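DNA mismatch repair protein MutS (Thermus aquaticus, PDB 1EWQ) takes part in DNA mismatch repair, binding mismatched or damaged duplex DNA as an ATP-dependent sensor with weak ATPase activity of its own. Local coordinates at residues S125-R129 with E130-L134; H294-D298 with R299-E303; E320-R323 with R324-R328; L356-L359 with P360-A364; R522-A525 with E526-V529. All coordinates share one frame; numbering follows the deposited sequence.

Contact 1 (S125-R129 with E130-L134); sequences SLLPR and EANYL
L127 is the first residue of 125-129 to meet the following five: its methyl CD2 lies 3.8 Å from CB of N132, the two side chains crossing at about a right angle. The torsion about CA-CB (chi1 -74°) turns the isobutyl group anti to the carbonyl carbon, a rotation that brings CD2 to N132, while the residue also packs on L121 and S151. P128 comes next, and its CB lies 3.5 Å from OE1 of E130, two residues on. R129 contributes its backbone more than its charge. A water accepts from its N at 3.0 Å and donates to OE1 of E130 at 2.8 Å, so the carboxylate is tied back to the amide beside it. E130 can do this because its chain bends at chi2 (65°), folding the carboxylate back towards the preceding residue; a glutamate is long enough to curl in this way. The guanidinium of R129 extends the other way, leaving NE 6.7 Å from OE2 of E130. Arginines from the helical part of the protein grip the loop's carbonyls: R334 donates to O of P128 and O of E130, and R286 to O of R129. This is an irregular connecting loop, running from strand 110-116 to strand 134-139, an inner strand of a mixed six-stranded sheet; the range of MutS domain II takes in this strand.

Contact 2 (H294-D298 with R299-E303); sequences HPLLD and RGPLE
L302 reaches back from the first turn of its helix over the residues that lead into it. Its CB stands 3.5 Å from O of D298, the carbonyl that also receives the residue's own N-H. CG comes closer to that oxygen, at 3.3 Å, and also meets CB of L296, at 4.0 Å. Of the two methyls, CD1 stays beside the D298 carbonyl, whereas CD2 packs 3.9 Å from CD1 of L296; the two leucine side chains run antiparallel past one another. With chi1 at -77°, CG is anti to the carbonyl carbon, which carries the branch towards the incoming loop. The bond from N of L302 to O of D298 is 3.3 Å long, with an N-H...O angle of 154° and the donor in the carbonyl plane. P301 suits the first turn, where no earlier carbonyl needs its missing N-H, and its CG rests 3.4 Å from CB of D298. Replacing L302 by an alanine would probably leave CD1 of L296 without its leucine partner and open a gap beside the D298 carbonyl. R299 NH1 forms a salt bridge with OE2 of E303; R299 NH2 also bonds O of F547, and E303 OE1 pairs with R544. The loop joins helix 282-293 to helix 299-314, whose start lies against strand 546-547 through L302 on F547, while O of L296 accepts from Q604.

Contact 3 (E320-R323 with R324-R328); sequences EGVR and RLLYR
V322 and L326 lie side by side and point the same way, one helical turn apart, with CG1 of the valine 3.7 Å from CD1 of the leucine. The valine's CG1 is anti to its backbone N (chi1 166°), which aims this branch along the helix at L326. Between their backbones, L326 N donates to O of V322 at 2.8 Å, nearly along the C=O axis. R324 is turned quite differently. Bent at chi3, it folds back over the preceding turn so that O of E320 sits 3.8 Å above the guanidinium plane, over its centre. NH2 of R324 lies 3.6 Å from CA of G321, and a water accepts from NE of R324. With an alanine at L326, CG1 of V322 would probably lose its neighbour and a gap would open towards D528. Helix 316-326 is thus wedged between others: L325 packs on helix 346-366, L326 and R323 on helix 514-540, where R323 NE pairs with E535, while its NH1 donates to O of E278.

Contact 4 (L356-L359 with P360-A364); sequences LQIL and PELRA
P360 sits within helix 346-366, in its second half, and kinks it, the classic proline kink of an α-helix: its ring nitrogen has no hydrogen for the turn before, and CD takes the place where that hydrogen would be, 2.9 Å from O of L356. The ring also makes a local steric demand on the residue before it, CD lying 3.2 Å from CB of L359. Beyond the kink the helix recovers. L362 N donates to O of I358 with an N-H...O angle of 158°, and R363 N to O of L359 at 2.9 Å, while E361 N reaches the I358 carbonyl only weakly. The tightly packed side is buried and made of branched aliphatic residues, which fill the space between helices: I358 and L362 run side by side and both touch L325 of helix 316-326, and L359 and L362 meet L524 of helix 514-540. The solvent side is looser. P360 and E361 are exposed, the glutamate extended beyond CG, as suits a charged residue there. Chi1 of I358 (-66°) sets CG2 anti to the backbone N, and that methyl touches CD1 of L362 at 4.0 Å.

Contact 5 (R522-A525 with E526-V529); sequences RILA and ELDV
E526 opens the second half of this helical stretch, its N donating to O of R522 at 3.1 Å while its CB packs 3.5 Å from O of I523. The chain is extended beyond CG, and OE2 is hydrogen-bonded to OH of Y530, one turn on. L527 carries most of the apolar contact. Its CD1 touches two side chains of the previous turn, 3.8 Å from CG2 of I523 and 4.0 Å from CD2 of L524; the isoleucine runs alongside it and points the same way, whereas L524 is set at a slant. Because CG2 of I523 is anti to its backbone N, that branch, and not the longer one, faces L527. The L527 N-H meets O of I523 almost straight, at 170° and in the carbonyl plane. D528 follows, buried although acidic. Its chi1 of -178° swings the carboxylate off the preceding turn, where CB stays 3.1 Å from O of L524, and both carboxylate oxygens are hydrogen-bonded, OD1 to N of R280 and OD2 to OG1 of T281. V529 ends the segment, with N bonded to O of A525 and CG2 3.4 Å from that oxygen. A525 is small enough for P283 to come close. This part of helix 514-540 packs against helix 282-293 through A525, E526 and V529 and against helix 346-366 through L524 and L527, and L326 of helix 316-326 touches D528.

Contacts 3, 4 and 5 form one packed cluster within the MutS domain III range, with centres 11 to 14 Å apart. L325 CB of contact 3 meets L362 CD2 of contact 4 at 3.6 Å, L326 CD1 touches D528 OD1 of contact 5 at 3.6 Å, and L359 CD1 reaches L524 CD1 at 3.7 Å, so three helices meet pairwise. Contact 2 stands apart, its centre about 17 Å from that of contact 5. Contact 1, in the loop leading to the domain II sheet, approaches contacts 3 and 5 to about 6 Å between nearest atoms. It is also nearest the bound DNA, its nearest atom about 16 Å away. All five lie away from the predicted ATP site.

Contact 1 (S125-R129 with E130-L134)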
loop_
_atom_site.group_PDB
_atom_site.type_symbol
_atom_site.label_atom_id
_atom_site.label_comp_id
_atom_site.label_asym_id
_atom_site.label_seq_id
_atom_site.Cartn_x
_atom_site.Cartn_y
_atom_site.Cartn_z
ATOM N N SER C 125 8.467 18.645 -8.606
ATOM C CA SER C 125 7.418 17.620 -8.672
ATOM C C SER C 125 7.705 16.317 -7.930
ATOM O O SER C 125 6.812 15.475 -7.803
ATOM C CB SER C 125 7.106 17.270 -10.129
ATOM O OG SER C 125 8.052 16.346 -10.647
ATOM N N LEU C 126 8.937 16.135 -7.457
ATOM C CA LEU C 126 9.295 14.913 -6.740
ATOM C C LEU C 126 9.503 15.201 -5.252
ATOM O O LEU C 126 9.839 14.310 -4.476
ATOM C CB LEU C 126 10.583 14.320 -7.319
ATOM C CG LEU C 126 10.685 14.283 -8.844
ATOM C CD1 LEU C 126 12.000 13.638 -9.271
ATOM C CD2 LEU C 126 9.501 13.516 -9.405
ATOM N N LEU C 127 9.300 16.455 -4.866
ATOM C CA LEU C 127 9.486 16.878 -3.490
ATOM C C LEU C 127 8.194 17.178 -2.750
ATOM O O LEU C 127 7.197 17.570 -3.353
ATOM C CB LEU C 127 10.345 18.139 -3.451
ATOM C CG LEU C 127 11.840 17.988 -3.712
ATOM C CD1 LEU C 127 12.442 19.354 -4.043
ATOM C CD2 LEU C 127 12.499 17.353 -2.490
ATOM N N PRO C 128 8.204 16.996 -1.421
ATOM C CA PRO C 128 7.024 17.274 -0.603
ATOM C C PRO C 128 7.154 18.754 -0.237
ATOM O O PRO C 128 8.197 19.355 -0.493
ATOM C CB PRO C 128 7.219 16.356 0.595
ATOM C CG PRO C 128 8.698 16.410 0.801
ATOM C CD PRO C 128 9.252 16.328 -0.627
ATOM N N ARG C 129 6.116 19.354 0.332
ATOM C CA ARG C 129 6.207 20.762 0.720
ATOM C C ARG C 129 7.223 20.879 1.850
ATOM O O ARG C 129 7.994 21.826 1.917
ATOM C CB ARG C 129 4.848 21.279 1.211
ATOM C CG ARG C 129 4.197 22.335 0.330
ATOM C CD ARG C 129 2.836 22.756 0.886
ATOM N NE ARG C 129 2.124 23.637 -0.042
ATOM C CZ ARG C 129 2.220 24.965 -0.050
ATOM N NH1 ARG C 129 2.996 25.581 0.829
ATOM N NH2 ARG C 129 1.548 25.681 -0.942
ATOM N N GLU C 130 7.202 19.885 2.729
ATOM C CA GLU C 130 8.082 19.801 3.889
ATOM C C GLU C 130 9.575 19.705 3.548
ATOM O O GLU C 130 9.958 19.505 2.401
ATOM C CB GLU C 130 7.710 18.570 4.728
ATOM C CG GLU C 130 6.315 18.571 5.321
ATOM C CD GLU C 130 5.213 18.523 4.274
ATOM O OE1 GLU C 130 5.393 17.848 3.236
ATOM O OE2 GLU C 130 4.159 19.152 4.502
ATOM N N ALA C 131 10.412 19.825 4.572
ATOM C CA ALA C 131 11.847 19.721 4.385
ATOM C C ALA C 131 12.148 18.279 4.001
ATOM O O ALA C 131 11.500 17.351 4.480
ATOM C CB ALA C 131 12.572 20.084 5.662
ATOM N N ASN C 132 13.132 18.099 3.129
ATOM C CA ASN C 132 13.525 16.777 2.673
ATOM C C ASN C 132 14.995 16.611 3.062
ATOM O O ASN C 132 15.890 17.164 2.415
ATOM C CB ASN C 132 13.340 16.699 1.160
ATOM C CG ASN C 132 13.463 15.303 0.635
ATOM O OD1 ASN C 132 14.394 14.988 -0.113
ATOM N ND2 ASN C 132 12.527 14.446 1.019
ATOM N N TYR C 133 15.238 15.845 4.120
ATOM C CA TYR C 133 16.593 15.676 4.618
ATOM C C TYR C 133 17.358 14.416 4.269
ATOM O O TYR C 133 16.817 13.308 4.285
ATOM C CB TYR C 133 16.627 15.770 6.154
ATOM C CG TYR C 133 16.197 17.086 6.766
ATOM C CD1 TYR C 133 15.045 17.166 7.560
ATOM C CD2 TYR C 133 16.959 18.241 6.592
ATOM C CE1 TYR C 133 14.672 18.364 8.166
ATOM C CE2 TYR C 133 16.590 19.444 7.198
ATOM C CZ TYR C 133 15.448 19.495 7.981
ATOM O OH TYR C 133 15.086 20.683 8.578
ATOM N N LEU C 134 18.637 14.620 3.969
ATOM C CA LEU C 134 19.583 13.532 3.758
ATOM C C LEU C 134 20.258 13.626 5.123
ATOM O O LEU C 134 20.629 14.713 5.548
ATOM C CB LEU C 134 20.616 13.861 2.673
ATOM C CG LEU C 134 21.811 12.887 2.597
ATOM C CD1 LEU C 134 21.333 11.492 2.254
ATOM C CD2 LEU C 134 22.810 13.362 1.556
HETATM O O HOH W 1 3.945 17.417 0.927
#

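Contact 2 (H294-D298 with R299-E303)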
loop_
_atom_site.group_PDB
_atom_site.type_symbol
_atom_site.label_atom_id
_atom_site.label_comp_id
_atom_site.label_asym_id
_atom_site.label_seq_id
_atom_site.Cartn_x
_atom_site.Cartn_y
_atom_site.Cartn_z
ATOM N N HIS C 294 11.466 21.655 17.476
ATOM C CA HIS C 294 12.256 22.133 18.613
ATOM C C HIS C 294 11.612 23.323 19.320
ATOM O O HIS C 294 11.943 24.473 19.028
ATOM C CB HIS C 294 13.653 22.547 18.141
ATOM C CG HIS C 294 14.464 21.418 17.590
ATOM N ND1 HIS C 294 15.256 20.614 18.381
ATOM C CD2 HIS C 294 14.580 20.940 16.333
ATOM C CE1 HIS C 294 15.824 19.686 17.633
ATOM N NE2 HIS C 294 15.428 19.863 16.386
ATOM N N PRO C 295 10.671 23.064 20.245
ATOM C CA PRO C 295 10.020 24.162 20.973
ATOM C C PRO C 295 11.095 24.893 21.777
ATOM O O PRO C 295 12.063 24.276 22.223
ATOM C CB PRO C 295 9.015 23.445 21.887
ATOM C CG PRO C 295 8.724 22.149 21.133
ATOM C CD PRO C 295 10.081 21.757 20.596
ATOM N N LEU C 296 10.915 26.195 21.973
ATOM C CA LEU C 296 11.878 27.019 22.709
ATOM C C LEU C 296 11.777 26.902 24.238
ATOM O O LEU C 296 10.766 26.471 24.781
ATOM C CB LEU C 296 11.698 28.496 22.315
ATOM C CG LEU C 296 11.592 28.848 20.827
ATOM C CD1 LEU C 296 11.415 30.359 20.683
ATOM C CD2 LEU C 296 12.834 28.384 20.071
ATOM N N LEU C 297 12.847 27.298 24.920
ATOM C CA LEU C 297 12.903 27.277 26.380
ATOM C C LEU C 297 12.991 28.717 26.898
ATOM O O LEU C 297 12.941 28.954 28.102
ATOM C CB LEU C 297 14.148 26.526 26.857
ATOM C CG LEU C 297 14.363 25.075 26.429
ATOM C CD1 LEU C 297 15.723 24.577 26.953
ATOM C CD2 LEU C 297 13.231 24.226 26.973
ATOM N N ASP C 298 13.118 29.669 25.980
ATOM C CA ASP C 298 13.278 31.072 26.346
ATOM C C ASP C 298 12.019 31.920 26.262
ATOM O O ASP C 298 11.441 32.104 25.193
ATOM C CB ASP C 298 14.378 31.676 25.482
ATOM C CG ASP C 298 15.623 30.802 25.447
ATOM O OD1 ASP C 298 16.251 30.615 26.520
ATOM O OD2 ASP C 298 15.960 30.289 24.352
ATOM N N ARG C 299 11.622 32.444 27.414
ATOM C CA ARG C 299 10.432 33.273 27.545
ATOM C C ARG C 299 10.409 34.460 26.582
ATOM O O ARG C 299 9.425 34.681 25.880
ATOM C CB ARG C 299 10.347 33.784 28.982
ATOM C CG ARG C 299 9.011 34.367 29.405
ATOM C CD ARG C 299 9.149 34.839 30.843
ATOM N NE ARG C 299 7.877 35.048 31.518
ATOM C CZ ARG C 299 7.031 36.024 31.226
ATOM N NH1 ARG C 299 7.327 36.888 30.262
ATOM N NH2 ARG C 299 5.891 36.138 31.907
ATOM N N GLY C 300 11.501 35.220 26.566
ATOM C CA GLY C 300 11.607 36.394 25.718
ATOM C C GLY C 300 11.240 36.161 24.265
ATOM O O GLY C 300 10.323 36.804 23.754
ATOM N N PRO C 301 11.955 35.270 23.561
ATOM C CA PRO C 301 11.592 35.046 22.160
ATOM C C PRO C 301 10.167 34.502 22.005
ATOM O O PRO C 301 9.492 34.794 21.015
ATOM C CB PRO C 301 12.676 34.088 21.655
ATOM C CG PRO C 301 13.281 33.507 22.898
ATOM C CD PRO C 301 13.239 34.628 23.887
ATOM N N LEU C 302 9.701 33.740 22.985
ATOM C CA LEU C 302 8.343 33.208 22.910
ATOM C C LEU C 302 7.324 34.340 23.006
ATOM O O LEU C 302 6.365 34.385 22.243
ATOM C CB LEU C 302 8.097 32.182 24.020
ATOM C CG LEU C 302 8.735 30.811 23.757
ATOM C CD1 LEU C 302 8.693 29.976 25.021
ATOM C CD2 LEU C 302 8.011 30.113 22.599
ATOM N N GLU C 303 7.537 35.262 23.937
ATOM C CA GLU C 303 6.620 36.391 24.097
ATOM C C GLU C 303 6.616 37.241 22.818
ATOM O O GLU C 303 5.598 37.835 22.464
ATOM C CB GLU C 303 7.028 37.243 25.307
ATOM C CG GLU C 303 7.112 36.452 26.622
ATOM C CD GLU C 303 5.754 36.208 27.268
ATOM O OE1 GLU C 303 4.741 36.107 26.543
ATOM O OE2 GLU C 303 5.698 36.105 28.513
#

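Contact 3 (E320-R323 with R324-R328)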
loop_
_atom_site.group_PDB
_atom_site.type_symbol
_atom_site.label_atom_id
_atom_site.label_comp_id
_atom_site.label_asym_id
_atom_site.label_seq_id
_atom_site.Cartn_x
_atom_site.Cartn_y
_atom_site.Cartn_z
ATOM N N GLU C 320 -6.137 38.634 6.922
ATOM C CA GLU C 320 -6.736 37.974 5.767
ATOM C C GLU C 320 -6.124 38.501 4.465
ATOM O O GLU C 320 -5.974 37.757 3.487
ATOM C CB GLU C 320 -8.257 38.182 5.766
ATOM C CG GLU C 320 -8.976 37.617 7.001
ATOM C CD GLU C 320 -8.792 36.112 7.151
ATOM O OE1 GLU C 320 -8.687 35.418 6.111
ATOM O OE2 GLU C 320 -8.764 35.629 8.303
ATOM N N GLY C 321 -5.771 39.783 4.459
ATOM C CA GLY C 321 -5.168 40.376 3.281
ATOM C C GLY C 321 -3.828 39.735 2.975
ATOM O O GLY C 321 -3.551 39.351 1.833
ATOM N N VAL C 322 -2.991 39.619 4.000
ATOM C CA VAL C 322 -1.674 39.012 3.838
ATOM C C VAL C 322 -1.816 37.565 3.359
ATOM O O VAL C 322 -1.130 37.147 2.421
ATOM C CB VAL C 322 -0.880 39.066 5.168
ATOM C CG1 VAL C 322 0.324 38.145 5.113
ATOM C CG2 VAL C 322 -0.426 40.492 5.424
ATOM N N ARG C 323 -2.722 36.818 3.989
ATOM C CA ARG C 323 -2.968 35.423 3.634
ATOM C C ARG C 323 -3.474 35.285 2.189
ATOM O O ARG C 323 -3.131 34.332 1.487
ATOM C CB ARG C 323 -3.962 34.793 4.634
ATOM C CG ARG C 323 -3.367 34.557 6.036
ATOM C CD ARG C 323 -4.404 34.121 7.081
ATOM N NE ARG C 323 -5.115 32.902 6.701
ATOM C CZ ARG C 323 -4.553 31.700 6.593
ATOM N NH1 ARG C 323 -3.257 31.543 6.843
ATOM N NH2 ARG C 323 -5.281 30.654 6.213
ATOM N N ARG C 324 -4.283 36.244 1.749
ATOM C CA ARG C 324 -4.811 36.242 0.387
ATOM C C ARG C 324 -3.630 36.359 -0.572
ATOM O O ARG C 324 -3.514 35.598 -1.535
ATOM C CB ARG C 324 -5.740 37.450 0.172
ATOM C CG ARG C 324 -7.112 37.123 -0.392
ATOM C CD ARG C 324 -7.784 38.376 -0.975
ATOM N NE ARG C 324 -7.833 39.470 -0.011
ATOM C CZ ARG C 324 -8.540 39.450 1.119
ATOM N NH1 ARG C 324 -9.277 38.390 1.434
ATOM N NH2 ARG C 324 -8.487 40.484 1.951
ATOM N N LEU C 325 -2.750 37.320 -0.297
ATOM C CA LEU C 325 -1.586 37.552 -1.148
ATOM C C LEU C 325 -0.593 36.393 -1.123
ATOM O O LEU C 325 -0.095 35.987 -2.177
ATOM C CB LEU C 325 -0.892 38.869 -0.759
ATOM C CG LEU C 325 -1.708 40.123 -1.131
ATOM C CD1 LEU C 325 -1.151 41.354 -0.437
ATOM C CD2 LEU C 325 -1.707 40.304 -2.656
ATOM N N LEU C 326 -0.320 35.857 0.067
ATOM C CA LEU C 326 0.614 34.740 0.208
ATOM C C LEU C 326 0.164 33.512 -0.576
ATOM O O LEU C 326 0.983 32.760 -1.090
ATOM C CB LEU C 326 0.774 34.357 1.677
ATOM C CG LEU C 326 1.498 35.363 2.562
ATOM C CD1 LEU C 326 1.538 34.832 3.996
ATOM C CD2 LEU C 326 2.909 35.605 2.015
ATOM N N TYR C 327 -1.146 33.316 -0.661
ATOM C CA TYR C 327 -1.713 32.185 -1.378
ATOM C C TYR C 327 -1.088 32.009 -2.758
ATOM O O TYR C 327 -0.930 30.891 -3.236
ATOM C CB TYR C 327 -3.225 32.377 -1.526
ATOM C CG TYR C 327 -3.946 31.220 -2.184
ATOM C CD1 TYR C 327 -4.376 30.118 -1.439
ATOM C CD2 TYR C 327 -4.191 31.224 -3.551
ATOM C CE1 TYR C 327 -5.033 29.050 -2.047
ATOM C CE2 TYR C 327 -4.843 30.162 -4.167
ATOM C CZ TYR C 327 -5.263 29.080 -3.409
ATOM O OH TYR C 327 -5.920 28.046 -4.033
ATOM N N ARG C 328 -0.732 33.115 -3.401
ATOM C CA ARG C 328 -0.145 33.036 -4.733
ATOM C C ARG C 328 1.379 33.071 -4.723
ATOM O O ARG C 328 1.995 33.140 -5.782
ATOM C CB ARG C 328 -0.664 34.179 -5.618
ATOM C CG ARG C 328 -2.149 34.090 -5.995
ATOM C CD ARG C 328 -2.598 35.329 -6.768
ATOM N NE ARG C 328 -2.019 35.428 -8.113
ATOM C CZ ARG C 328 -2.544 34.873 -9.206
ATOM N NH1 ARG C 328 -3.674 34.172 -9.126
ATOM N NH2 ARG C 328 -1.941 35.012 -10.385
HETATM O O HOH W 2 -5.341 41.269 -0.417
#

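Contact 4 (L356-L359 with P360-A364)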
loop_
_atom_site.group_PDB
_atom_site.type_symbol
_atom_site.label_atom_id
_atom_site.label_comp_id
_atom_site.label_asym_id
_atom_site.label_seq_id
_atom_site.Cartn_x
_atom_site.Cartn_y
_atom_site.Cartn_z
ATOM N N LEU C 356 7.162 38.086 -7.541
ATOM C CA LEU C 356 7.738 39.412 -7.394
ATOM C C LEU C 356 6.709 40.522 -7.615
ATOM O O LEU C 356 6.928 41.666 -7.213
ATOM C CB LEU C 356 8.921 39.587 -8.349
ATOM C CG LEU C 356 10.117 38.664 -8.090
ATOM C CD1 LEU C 356 11.253 39.039 -9.019
ATOM C CD2 LEU C 356 10.562 38.767 -6.633
ATOM N N GLN C 357 5.591 40.187 -8.255
ATOM C CA GLN C 357 4.527 41.162 -8.490
ATOM C C GLN C 357 3.656 41.242 -7.237
ATOM O O GLN C 357 2.965 42.229 -7.000
ATOM C CB GLN C 357 3.681 40.750 -9.701
ATOM C CG GLN C 357 4.473 40.719 -11.005
ATOM C CD GLN C 357 3.652 40.278 -12.206
ATOM O OE1 GLN C 357 3.004 39.229 -12.182
ATOM N NE2 GLN C 357 3.694 41.071 -13.272
ATOM N N ILE C 358 3.709 40.190 -6.431
ATOM C CA ILE C 358 2.946 40.122 -5.191
ATOM C C ILE C 358 3.695 40.882 -4.099
ATOM O O ILE C 358 3.099 41.564 -3.266
ATOM C CB ILE C 358 2.781 38.653 -4.736
ATOM C CG1 ILE C 358 1.923 37.895 -5.750
ATOM C CG2 ILE C 358 2.187 38.590 -3.326
ATOM C CD1 ILE C 358 1.896 36.407 -5.513
ATOM N N LEU C 359 5.016 40.762 -4.140
ATOM C CA LEU C 359 5.903 41.381 -3.167
ATOM C C LEU C 359 5.565 42.830 -2.831
ATOM O O LEU C 359 5.415 43.174 -1.665
ATOM C CB LEU C 359 7.347 41.267 -3.653
ATOM C CG LEU C 359 8.402 41.214 -2.554
ATOM C CD1 LEU C 359 8.058 40.091 -1.578
ATOM C CD2 LEU C 359 9.778 40.997 -3.181
ATOM N N PRO C 360 5.447 43.702 -3.847
ATOM C CA PRO C 360 5.119 45.107 -3.581
ATOM C C PRO C 360 3.765 45.310 -2.902
ATOM O O PRO C 360 3.583 46.262 -2.148
ATOM C CB PRO C 360 5.193 45.749 -4.963
ATOM C CG PRO C 360 4.923 44.611 -5.893
ATOM C CD PRO C 360 5.690 43.485 -5.282
ATOM N N GLU C 361 2.819 44.414 -3.164
ATOM C CA GLU C 361 1.499 44.512 -2.547
ATOM C C GLU C 361 1.594 44.162 -1.058
ATOM O O GLU C 361 0.963 44.802 -0.217
ATOM C CB GLU C 361 0.518 43.570 -3.250
ATOM C CG GLU C 361 0.357 43.835 -4.744
ATOM C CD GLU C 361 -0.653 42.904 -5.397
ATOM O OE1 GLU C 361 -1.859 43.004 -5.077
ATOM O OE2 GLU C 361 -0.238 42.066 -6.224
ATOM N N LEU C 362 2.381 43.138 -0.738
ATOM C CA LEU C 362 2.573 42.736 0.653
ATOM C C LEU C 362 3.314 43.853 1.370
ATOM O O LEU C 362 2.968 44.227 2.488
ATOM C CB LEU C 362 3.407 41.457 0.738
ATOM C CG LEU C 362 2.730 40.125 0.436
ATOM C CD1 LEU C 362 3.790 39.053 0.288
ATOM C CD2 LEU C 362 1.751 39.781 1.546
ATOM N N ARG C 363 4.341 44.383 0.711
ATOM C CA ARG C 363 5.128 45.460 1.290
ATOM C C ARG C 363 4.208 46.625 1.643
ATOM O O ARG C 363 4.390 47.283 2.663
ATOM C CB ARG C 363 6.219 45.918 0.314
ATOM C CG ARG C 363 7.254 46.812 0.967
ATOM C CD ARG C 363 8.557 46.876 0.179
ATOM N NE ARG C 363 9.678 47.145 1.081
ATOM C CZ ARG C 363 10.918 47.431 0.695
ATOM N NH1 ARG C 363 11.227 47.498 -0.592
ATOM N NH2 ARG C 363 11.857 47.635 1.606
ATOM N N ALA C 364 3.208 46.860 0.802
ATOM C CA ALA C 364 2.262 47.942 1.037
ATOM C C ALA C 364 1.404 47.687 2.276
ATOM O O ALA C 364 1.046 48.623 2.988
ATOM C CB ALA C 364 1.370 48.124 -0.182
#

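Contact 5 (R522-A525 with E526-V529)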
loop_
_atom_site.group_PDB
_atom_site.type_symbol
_atom_site.label_atom_id
_atom_site.label_comp_id
_atom_site.label_asym_id
_atom_site.label_seq_id
_atom_site.Cartn_x
_atom_site.Cartn_y
_atom_site.Cartn_z
ATOM N N ARG C 522 12.567 34.182 3.721
ATOM C CA ARG C 522 12.618 33.984 5.179
ATOM C C ARG C 522 11.595 34.861 5.892
ATOM O O ARG C 522 10.853 34.394 6.756
ATOM C CB ARG C 522 14.005 34.311 5.753
ATOM C CG ARG C 522 15.142 33.642 5.043
ATOM C CD ARG C 522 16.464 33.790 5.804
ATOM N NE ARG C 522 17.582 33.338 4.970
ATOM C CZ ARG C 522 18.356 34.149 4.258
ATOM N NH1 ARG C 522 18.146 35.457 4.281
ATOM N NH2 ARG C 522 19.330 33.651 3.510
ATOM N N ILE C 523 11.577 36.138 5.525
ATOM C CA ILE C 523 10.663 37.106 6.115
ATOM C C ILE C 523 9.215 36.678 5.927
ATOM O O ILE C 523 8.450 36.584 6.886
ATOM C CB ILE C 523 10.872 38.500 5.483
ATOM C CG1 ILE C 523 12.247 39.037 5.883
ATOM C CG2 ILE C 523 9.767 39.445 5.919
ATOM C CD1 ILE C 523 12.652 40.335 5.188
ATOM N N LEU C 524 8.845 36.406 4.683
ATOM C CA LEU C 524 7.479 36.006 4.376
ATOM C C LEU C 524 7.102 34.674 5.002
ATOM O O LEU C 524 5.933 34.446 5.322
ATOM C CB LEU C 524 7.275 35.970 2.863
ATOM C CG LEU C 524 7.483 37.352 2.245
ATOM C CD1 LEU C 524 7.255 37.304 0.739
ATOM C CD2 LEU C 524 6.532 38.350 2.913
ATOM N N ALA C 525 8.081 33.795 5.180
ATOM C CA ALA C 525 7.803 32.501 5.799
ATOM C C ALA C 525 7.361 32.763 7.241
ATOM O O ALA C 525 6.372 32.206 7.719
ATOM C CB ALA C 525 9.053 31.616 5.787
ATOM N N GLU C 526 8.098 33.625 7.928
ATOM C CA GLU C 526 7.767 33.945 9.308
ATOM C C GLU C 526 6.382 34.578 9.416
ATOM O O GLU C 526 5.563 34.167 10.233
ATOM C CB GLU C 526 8.822 34.882 9.902
ATOM C CG GLU C 526 9.385 34.372 11.211
ATOM C CD GLU C 526 10.419 35.297 11.810
ATOM O OE1 GLU C 526 11.456 35.547 11.154
ATOM O OE2 GLU C 526 10.186 35.769 12.942
ATOM N N LEU C 527 6.120 35.576 8.580
ATOM C CA LEU C 527 4.827 36.248 8.593
ATOM C C LEU C 527 3.721 35.261 8.239
ATOM O O LEU C 527 2.609 35.368 8.744
ATOM C CB LEU C 527 4.830 37.411 7.600
ATOM C CG LEU C 527 5.920 38.437 7.899
ATOM C CD1 LEU C 527 6.067 39.392 6.737
ATOM C CD2 LEU C 527 5.570 39.184 9.189
ATOM N N ASP C 528 4.034 34.305 7.363
ATOM C CA ASP C 528 3.064 33.288 6.960
ATOM C C ASP C 528 2.665 32.490 8.209
ATOM O O ASP C 528 1.476 32.223 8.430
ATOM C CB ASP C 528 3.682 32.373 5.881
ATOM C CG ASP C 528 2.715 31.290 5.362
ATOM O OD1 ASP C 528 1.478 31.481 5.423
ATOM O OD2 ASP C 528 3.203 30.244 4.865
ATOM N N VAL C 529 3.651 32.149 9.037
ATOM C CA VAL C 529 3.406 31.384 10.257
ATOM C C VAL C 529 2.593 32.146 11.311
ATOM O O VAL C 529 1.628 31.619 11.862
ATOM C CB VAL C 529 4.730 30.902 10.867
ATOM C CG1 VAL C 529 4.492 30.309 12.247
ATOM C CG2 VAL C 529 5.354 29.830 9.952
#